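Side-chain contacts in vacuolar protein sorting 29 (Cryptosporidium parvum, PDB 2A22), which probably serves as the VPS29 subunit of the retromer coat in vesicular protein sorting, on a calcineurin-like phosphoesterase fold: residues E69-E72 against M73-I77; V124-W127 against D128-G131. One frame throughout, in Å; residues are numbered along the deposited sequence.

Overall arrangement
From the N terminus, the chain first reaches contact 1, where residues 69-72 and 73-77 form successive turns of helix 68-77, the crossover between the parallel strands 58-61 and 81-83 of one sheet; it closes no loop. Contact 2 comes later and closes a tight turn: residues 124-127 belong to the loop after strand 114-119, and residues 128-131 lead into helix 130-140, which precedes strand 144-147 of the other sheet. The two contacts follow in series, neither nested nor crossing. The centres of contact 1 and contact 2 are 29 Å apart, on opposite sides of the chain's centre, and their nearest atoms about 19 Å apart. This is consistent with an alpha-beta-beta-alpha sandwich.

Contact 1 (E69-E72 against M73-I77); sequences EYVE and MLKNI
Residues 69-72 and 73-77 meet as successive turns of helix 68-77, a local i to i+4 contact on one face of the six-stranded mixed sheet. Four backbone bonds give the first evidence: Met73 N to Glu69 O, Leu74 N to Tyr70 O, Lys75 N to Val71 O at 2.8 Å, and Asn76 N to Glu72 O at 3.1 Å. The Leu74 bond is the straightest, with an angle of 170° at the hydrogen. Glu72 O also takes the side-chain ND2 of Asn76 at 2.9 Å; this weak second bond, bent to 122°, lays the amide back beside the carbonyl.

Aliphatic atoms pack against the same carbonyls. Leu74 CG lies 3.4 Å from Tyr70 O, while Lys75 CG comes within 3.2 Å of Val71 O and 4.2 Å of Val71 CG1. With CG beside the backbone N (chi1 -65°), the lysine keeps the base of its chain against the preceding turn; bends at chi2 and chi3 then lead NZ away to a hydrogen bond with Val81 O. This amine thereby links the helix to strand 81-83. Leu74 and Ile77 face the sheet, on Cys61 and Ile31 and on Val59 and Leu29 respectively, while Glu69, Glu72 and Asn76 are exposed. Such an amphipathic helix, packed over strands 58-61 and 26-31 and connecting the parallel strands 58-61 and 81-83, is characteristic of a beta-alpha-beta crossover.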
loop_
_atom_site.group_PDB
_atom_site.type_symbol
_atom_site.label_atom_id
_atom_site.label_comp_id
_atom_site.label_asym_id
_atom_site.label_seq_id
_atom_site.Cartn_x
_atom_site.Cartn_y
_atom_site.Cartn_z
ATOM N N GLU A 69 7.533 -9.794 12.693
ATOM C CA GLU A 69 6.225 -10.150 13.224
ATOM C C GLU A 69 5.103 -9.565 12.338
ATOM O O GLU A 69 4.100 -10.237 12.092
ATOM C CB GLU A 69 6.078 -9.671 14.683
ATOM C CG GLU A 69 4.700 -9.964 15.295
ATOM C CD GLU A 69 4.399 -9.211 16.608
ATOM O OE1 GLU A 69 5.330 -8.904 17.374
ATOM O OE2 GLU A 69 3.204 -8.925 16.873
ATOM N N TYR A 70 5.278 -8.333 11.843
ATOM C CA TYR A 70 4.235 -7.707 11.018
ATOM C C TYR A 70 4.267 -8.184 9.537
ATOM O O TYR A 70 3.227 -8.291 8.885
ATOM C CB TYR A 70 4.219 -6.178 11.216
ATOM C CG TYR A 70 3.467 -5.844 12.486
ATOM C CD1 TYR A 70 4.056 -6.010 13.754
ATOM C CD2 TYR A 70 2.126 -5.489 12.428
ATOM C CE1 TYR A 70 3.314 -5.777 14.934
ATOM C CE2 TYR A 70 1.397 -5.267 13.572
ATOM C CZ TYR A 70 1.996 -5.395 14.812
ATOM O OH TYR A 70 1.240 -5.127 15.913
ATOM N N VAL A 71 5.456 -8.529 9.041
ATOM C CA VAL A 71 5.568 -9.300 7.808
ATOM C C VAL A 71 4.699 -10.569 7.895
ATOM O O VAL A 71 3.890 -10.864 7.003
ATOM C CB VAL A 71 7.032 -9.650 7.490
ATOM C CG1 VAL A 71 7.100 -10.698 6.382
ATOM C CG2 VAL A 71 7.832 -8.373 7.090
ATOM N N GLU A 72 4.842 -11.295 9.001
ATOM C CA GLU A 72 4.115 -12.553 9.201
ATOM C C GLU A 72 2.616 -12.328 9.313
ATOM O O GLU A 72 1.835 -13.118 8.793
ATOM C CB GLU A 72 4.686 -13.312 10.408
ATOM C CG GLU A 72 6.125 -13.809 10.075
ATOM C CD GLU A 72 6.912 -14.393 11.251
ATOM O OE1 GLU A 72 6.572 -14.172 12.438
ATOM O OE2 GLU A 72 7.904 -15.093 10.971
ATOM N N MET A 73 2.225 -11.230 9.957
ATOM C CA MET A 73 0.818 -10.873 10.097
ATOM C C MET A 73 0.224 -10.595 8.696
ATOM O O MET A 73 -0.804 -11.179 8.311
ATOM C CB MET A 73 0.661 -9.692 11.071
ATOM C CG MET A 73 -0.783 -9.098 11.191
ATOM S SD MET A 73 -1.170 -7.860 9.903
ATOM C CE MET A 73 -2.838 -7.342 10.405
ATOM N N LEU A 74 0.914 -9.763 7.919
ATOM C CA LEU A 74 0.474 -9.415 6.558
ATOM C C LEU A 74 0.435 -10.621 5.632
ATOM O O LEU A 74 -0.523 -10.778 4.858
ATOM C CB LEU A 74 1.350 -8.317 5.955
ATOM C CG LEU A 74 1.267 -6.898 6.525
ATOM C CD1 LEU A 74 2.450 -6.090 6.009
ATOM C CD2 LEU A 74 -0.055 -6.174 6.188
ATOM N N LYS A 75 1.438 -11.492 5.723
ATOM C CA LYS A 75 1.414 -12.731 4.949
ATOM C C LYS A 75 0.230 -13.633 5.300
ATOM O O LYS A 75 -0.293 -14.332 4.439
ATOM C CB LYS A 75 2.707 -13.523 5.096
ATOM C CG LYS A 75 3.937 -12.826 4.528
ATOM C CD LYS A 75 3.799 -12.465 3.055
ATOM C CE LYS A 75 4.474 -13.466 2.164
ATOM N NZ LYS A 75 4.555 -12.899 0.788
ATOM N N ASN A 76 -0.199 -13.591 6.552
ATOM C CA ASN A 76 -1.329 -14.417 6.999
ATOM C C ASN A 76 -2.719 -13.885 6.635
ATOM O O ASN A 76 -3.716 -14.588 6.812
ATOM C CB ASN A 76 -1.256 -14.681 8.500
ATOM C CG ASN A 76 -0.409 -15.873 8.812
ATOM O OD1 ASN A 76 -0.667 -16.981 8.310
ATOM N ND2 ASN A 76 0.627 -15.670 9.627
ATOM N N ILE A 77 -2.792 -12.661 6.120
ATOM C CA ILE A 77 -4.091 -12.114 5.745
ATOM C C ILE A 77 -4.715 -13.002 4.665
ATOM O O ILE A 77 -5.888 -13.360 4.764
ATOM C CB ILE A 77 -3.984 -10.639 5.314
ATOM C CG1 ILE A 77 -3.695 -9.785 6.570
ATOM C CG2 ILE A 77 -5.257 -10.187 4.584
ATOM C CD1 ILE A 77 -3.544 -8.326 6.327
#

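Contact 2 (V124-W127 against D128-G131); sequences VLPW and DDPG
Pro126 to Asp129 form a type II beta turn, closed by a hydrogen bond of 3.1 Å from Asp129 N to Pro126 O. Asp128, at the third position, has the positive phi (62°) that this turn requires, and the peptide before Pro126 is cis. Across the turn, Pro126 and Asp129 lie side by side and point the same way: the ring's CD rests 3.7 Å from Asp129 CB, which also approaches Pro126 O at 3.2 Å. Asp129 holds the N-cap position. Its CG stands anti to the backbone N (chi1 180°), and OD2 accepts a hydrogen bond from Ser132 N in the first turn of the helix. Val124 CG1 makes only a loose approach to Asp128 N, 4.2 Å away.

Helix 130-140 starts directly from this turn, and Val124 is buried against its Ser132, Leu133 and Trp136. Beyond the turn, Asp128 OD2 is hydrogen-bonded to Thr150 OG1; the indole of Trp127, held through NE1 by Asn122 O, meets the ring of His149 with their planes at about 60°. The turn thus joins the loop after strand 114-119 and helix 130-140 to the loop that follows strand 144-147.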
loop_
_atom_site.group_PDB
_atom_site.type_symbol
_atom_site.label_atom_id
_atom_site.label_comp_id
_atom_site.label_asym_id
_atom_site.label_seq_id
_atom_site.Cartn_x
_atom_site.Cartn_y
_atom_site.Cartn_z
ATOM N N VAL A 124 11.479 7.606 -6.382
ATOM C CA VAL A 124 10.777 8.629 -7.182
ATOM C C VAL A 124 11.336 10.004 -6.831
ATOM O O VAL A 124 11.250 10.431 -5.681
ATOM C CB VAL A 124 9.240 8.595 -6.949
ATOM C CG1 VAL A 124 8.531 9.725 -7.708
ATOM C CG2 VAL A 124 8.665 7.233 -7.338
ATOM N N LEU A 125 11.917 10.690 -7.814
ATOM C CA LEU A 125 12.638 11.947 -7.545
ATOM C C LEU A 125 12.170 13.117 -8.403
ATOM O O LEU A 125 12.227 13.052 -9.627
ATOM C CB LEU A 125 14.147 11.729 -7.679
ATOM C CG LEU A 125 14.740 10.595 -6.820
ATOM C CD1 LEU A 125 16.165 10.261 -7.251
ATOM C CD2 LEU A 125 14.667 10.923 -5.311
ATOM N N PRO A 126 11.677 14.192 -7.766
ATOM C CA PRO A 126 11.501 14.338 -6.314
ATOM C C PRO A 126 10.343 13.477 -5.822
ATOM O O PRO A 126 9.460 13.113 -6.613
ATOM C CB PRO A 126 11.129 15.814 -6.133
ATOM C CG PRO A 126 11.254 16.458 -7.494
ATOM C CD PRO A 126 11.220 15.377 -8.515
ATOM N N TRP A 127 10.351 13.166 -4.526
ATOM C CA TRP A 127 9.322 12.334 -3.911
ATOM C C TRP A 127 7.906 12.845 -4.155
ATOM O O TRP A 127 7.648 14.045 -4.059
ATOM C CB TRP A 127 9.605 12.173 -2.419
ATOM C CG TRP A 127 10.891 11.416 -2.146
ATOM C CD1 TRP A 127 11.374 10.344 -2.842
ATOM C CD2 TRP A 127 11.838 11.674 -1.102
ATOM N NE1 TRP A 127 12.565 9.919 -2.302
ATOM C CE2 TRP A 127 12.869 10.707 -1.225
ATOM C CE3 TRP A 127 11.918 12.626 -0.079
ATOM C CZ2 TRP A 127 13.973 10.659 -0.352
ATOM C CZ3 TRP A 127 13.012 12.583 0.792
ATOM C CH2 TRP A 127 14.025 11.597 0.650
ATOM N N ASP A 128 7.016 11.918 -4.509
ATOM C CA ASP A 128 5.611 12.200 -4.800
ATOM C C ASP A 128 5.360 13.137 -5.980
ATOM O O ASP A 128 4.239 13.622 -6.155
ATOM C CB ASP A 128 4.877 12.720 -3.542
ATOM C CG ASP A 128 4.310 11.594 -2.684
ATOM O OD1 ASP A 128 4.177 10.451 -3.180
ATOM O OD2 ASP A 128 3.989 11.858 -1.509
ATOM N N ASP A 129 6.386 13.404 -6.789
ATOM C CA ASP A 129 6.202 14.288 -7.948
ATOM C C ASP A 129 5.368 13.587 -9.024
ATOM O O ASP A 129 5.780 12.549 -9.552
ATOM C CB ASP A 129 7.543 14.748 -8.529
ATOM C CG ASP A 129 7.371 15.672 -9.749
ATOM O OD1 ASP A 129 7.479 16.908 -9.586
ATOM O OD2 ASP A 129 7.110 15.159 -10.864
ATOM N N PRO A 130 4.207 14.167 -9.368
ATOM C CA PRO A 130 3.260 13.541 -10.311
ATOM C C PRO A 130 3.931 13.155 -11.618
ATOM O O PRO A 130 3.674 12.057 -12.141
ATOM C CB PRO A 130 2.222 14.636 -10.536
ATOM C CG PRO A 130 2.245 15.402 -9.264
ATOM C CD PRO A 130 3.698 15.461 -8.881
ATOM N N GLY A 131 4.806 14.040 -12.104
ATOM C CA GLY A 131 5.559 13.817 -13.334
ATOM C C GLY A 131 6.537 12.668 -13.194
ATOM O O GLY A 131 6.670 11.841 -14.095
#